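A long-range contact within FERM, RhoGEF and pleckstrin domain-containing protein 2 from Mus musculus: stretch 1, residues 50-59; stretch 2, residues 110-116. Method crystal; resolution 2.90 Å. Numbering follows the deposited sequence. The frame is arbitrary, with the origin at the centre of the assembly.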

# COMPACT_ATOMS: atom_id res chain seq x y z
N LEU A 50 -24.09 -15.78 7.98
CA LEU A 50 -24.55 -14.59 8.69
C LEU A 50 -23.53 -13.45 8.64
O LEU A 50 -23.86 -12.30 8.34
CB LEU A 50 -24.85 -14.93 10.15
CG LEU A 50 -25.33 -13.78 11.03
CD1 LEU A 50 -26.63 -13.20 10.52
CD2 LEU A 50 -25.48 -14.28 12.43
N LEU A 51 -22.28 -13.79 8.91
CA LEU A 51 -21.21 -12.82 8.87
C LEU A 51 -21.01 -12.27 7.46
O LEU A 51 -21.18 -11.08 7.23
CB LEU A 51 -19.91 -13.45 9.37
CG LEU A 51 -18.66 -12.61 9.17
CD1 LEU A 51 -18.82 -11.24 9.77
CD2 LEU A 51 -17.48 -13.33 9.78
N PHE A 52 -20.66 -13.13 6.51
CA PHE A 52 -20.18 -12.63 5.22
C PHE A 52 -21.25 -12.12 4.29
O PHE A 52 -20.99 -11.28 3.46
CB PHE A 52 -19.27 -13.63 4.54
CG PHE A 52 -18.01 -13.85 5.28
CD1 PHE A 52 -17.06 -12.86 5.33
CD2 PHE A 52 -17.79 -15.03 5.97
CE1 PHE A 52 -15.88 -13.04 6.04
CE2 PHE A 52 -16.62 -15.21 6.70
CZ PHE A 52 -15.67 -14.22 6.72
N SER A 53 -22.47 -12.62 4.45
CA SER A 53 -23.61 -12.18 3.67
C SER A 53 -23.93 -10.71 3.95
O SER A 53 -24.59 -10.05 3.14
CB SER A 53 -24.81 -13.06 4.00
OG SER A 53 -25.93 -12.31 4.43
N ASN A 54 -23.48 -10.20 5.09
CA ASN A 54 -23.81 -8.85 5.53
C ASN A 54 -22.59 -7.92 5.60
O ASN A 54 -22.67 -6.82 6.18
CB ASN A 54 -24.48 -8.87 6.90
CG ASN A 54 -25.82 -9.55 6.88
OD1 ASN A 54 -26.80 -8.99 6.38
ND2 ASN A 54 -25.88 -10.75 7.43
N ILE A 55 -21.48 -8.40 5.03
CA ILE A 55 -20.24 -7.62 4.91
C ILE A 55 -19.82 -7.51 3.45
O ILE A 55 -19.54 -6.41 2.97
CB ILE A 55 -19.08 -8.23 5.70
CG1 ILE A 55 -19.32 -8.06 7.17
CG2 ILE A 55 -17.83 -7.45 5.43
CD1 ILE A 55 -19.37 -6.62 7.54
N ASP A 56 -19.79 -8.65 2.76
CA ASP A 56 -19.50 -8.70 1.33
C ASP A 56 -20.18 -7.63 0.49
O ASP A 56 -19.51 -6.96 -0.31
CB ASP A 56 -19.80 -10.07 0.74
CG ASP A 56 -18.70 -11.08 0.99
OD1 ASP A 56 -17.56 -10.69 1.34
OD2 ASP A 56 -19.00 -12.29 0.82
N PRO A 57 -21.51 -7.45 0.65
CA PRO A 57 -22.14 -6.38 -0.14
C PRO A 57 -21.71 -4.97 0.29
O PRO A 57 -21.57 -4.10 -0.55
CB PRO A 57 -23.64 -6.56 0.14
CG PRO A 57 -23.77 -7.82 0.87
CD PRO A 57 -22.47 -8.09 1.55
N VAL A 58 -21.54 -4.77 1.60
CA VAL A 58 -21.05 -3.50 2.12
C VAL A 58 -19.71 -3.16 1.50
O VAL A 58 -19.49 -2.02 1.06
CB VAL A 58 -20.90 -3.55 3.66
CG1 VAL A 58 -19.95 -2.45 4.17
CG2 VAL A 58 -22.24 -3.44 4.33
N TYR A 59 -18.81 -4.13 1.44
CA TYR A 59 -17.52 -3.91 0.78
C TYR A 59 -17.68 -3.52 -0.70
O TYR A 59 -17.02 -2.60 -1.17
CB TYR A 59 -16.64 -5.14 0.93
CG TYR A 59 -15.28 -5.02 0.31
CD1 TYR A 59 -15.07 -5.35 -1.02
CD2 TYR A 59 -14.19 -4.61 1.06
CE1 TYR A 59 -13.81 -5.26 -1.59
CE2 TYR A 59 -12.92 -4.52 0.50
CZ TYR A 59 -12.74 -4.85 -0.83
OH TYR A 59 -11.49 -4.75 -1.38
N GLN A 110 -27.96 -3.22 9.36
CA GLN A 110 -28.92 -3.52 10.40
C GLN A 110 -28.68 -4.87 11.08
O GLN A 110 -29.10 -5.08 12.20
CB GLN A 110 -30.33 -3.49 9.82
CG GLN A 110 -31.38 -3.21 10.81
CD GLN A 110 -31.75 -1.76 10.82
OE1 GLN A 110 -32.38 -1.28 9.87
NE2 GLN A 110 -31.36 -1.04 11.88
N ARG A 111 -28.01 -5.80 10.40
CA ARG A 111 -27.79 -7.12 10.99
C ARG A 111 -26.46 -7.24 11.73
O ARG A 111 -26.18 -8.27 12.35
CB ARG A 111 -27.96 -8.25 9.95
CG ARG A 111 -29.42 -8.49 9.59
CD ARG A 111 -29.59 -9.46 8.43
NE ARG A 111 -30.99 -9.58 8.02
CZ ARG A 111 -31.93 -10.26 8.70
NH1 ARG A 111 -33.19 -10.33 8.25
NH2 ARG A 111 -31.60 -10.87 9.84
N HIS A 112 -25.66 -6.18 11.72
CA HIS A 112 -24.32 -6.25 12.30
C HIS A 112 -24.28 -6.53 13.79
O HIS A 112 -23.45 -7.30 14.23
CB HIS A 112 -23.48 -5.02 11.97
CG HIS A 112 -23.06 -4.96 10.53
ND1 HIS A 112 -22.27 -3.95 10.04
CD2 HIS A 112 -23.33 -5.78 9.49
CE1 HIS A 112 -22.06 -4.15 8.75
NE2 HIS A 112 -22.68 -5.26 8.39
N ASP A 113 -25.16 -5.91 14.56
CA ASP A 113 -25.17 -6.16 15.99
C ASP A 113 -25.57 -7.61 16.27
O ASP A 113 -25.14 -8.23 17.26
CB ASP A 113 -26.13 -5.21 16.69
CG ASP A 113 -27.55 -5.33 16.17
OD1 ASP A 113 -27.80 -4.88 15.03
OD2 ASP A 113 -28.40 -5.88 16.89
N GLU A 114 -26.39 -8.16 15.38
CA GLU A 114 -26.78 -9.55 15.46
C GLU A 114 -25.59 -10.46 15.09
O GLU A 114 -25.31 -11.43 15.78
CB GLU A 114 -27.99 -9.78 14.56
CG GLU A 114 -28.33 -11.21 14.27
CD GLU A 114 -29.40 -11.34 13.18
OE1 GLU A 114 -29.71 -12.50 12.79
OE2 GLU A 114 -29.94 -10.29 12.73
N VAL A 115 -24.89 -10.12 14.01
CA VAL A 115 -23.69 -10.84 13.60
C VAL A 115 -22.70 -10.90 14.75
O VAL A 115 -22.08 -11.91 15.04
CB VAL A 115 -22.99 -10.13 12.41
CG1 VAL A 115 -21.53 -10.60 12.27
CG2 VAL A 115 -23.77 -10.36 11.12
N LEU A 116 -22.57 -9.77 15.42
CA LEU A 116 -21.67 -9.67 16.53
C LEU A 116 -22.07 -10.56 17.71
O LEU A 116 -21.24 -11.33 18.19
CB LEU A 116 -21.58 -8.22 16.95
CG LEU A 116 -20.50 -7.91 17.95
CD1 LEU A 116 -19.17 -8.39 17.41
CD2 LEU A 116 -20.51 -6.41 18.13

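A single hydrogen bond joins the two stretches, and it runs from a side chain to a main-chain carbonyl: His-112 NE2 donates to Asn-54 O at 2.7 Å, with an N-H...O angle of 162°. The carbonyl lies at the ring edge, near the ring plane, where the NE2 proton can point almost straight at it. It belongs to the turn between two helical segments of stretch 1, just before Ile-55, the N-cap residue of the second helix. Asn-54 also steadies the first segment, its ND2 donating to Leu-50 O at 2.7 Å. That same carbonyl oxygen, Leu-50 O, lies 3.4 Å from Val-115 CG2, so the valine packs against backbone as well as side chains. The two methyls of Val-115 meet different leucine side chains: Val-115 CG2 is 3.8 Å from Leu-50 CG, and Val-115 CG1 is 3.7 Å from Leu-51 CD1. Here the backbones come close, with Leu-51 CA and Val-115 CA 5.7 Å apart; Asn-54 CA and Arg-111 CA are 7.0 Å apart. Around the histidine, Ile-55 CD1 approaches His-112 NE2 obliquely at 3.7 Å, adding a van der Waals contact beside the hydrogen bond. At the more exposed margin, Arg-111 CD meets Asn-54 OD1 at 3.5 Å, while Arg-111 NH2 forms a salt bridge with Glu-114 OE2 at 3.4 Å, its hydrogen bond weak.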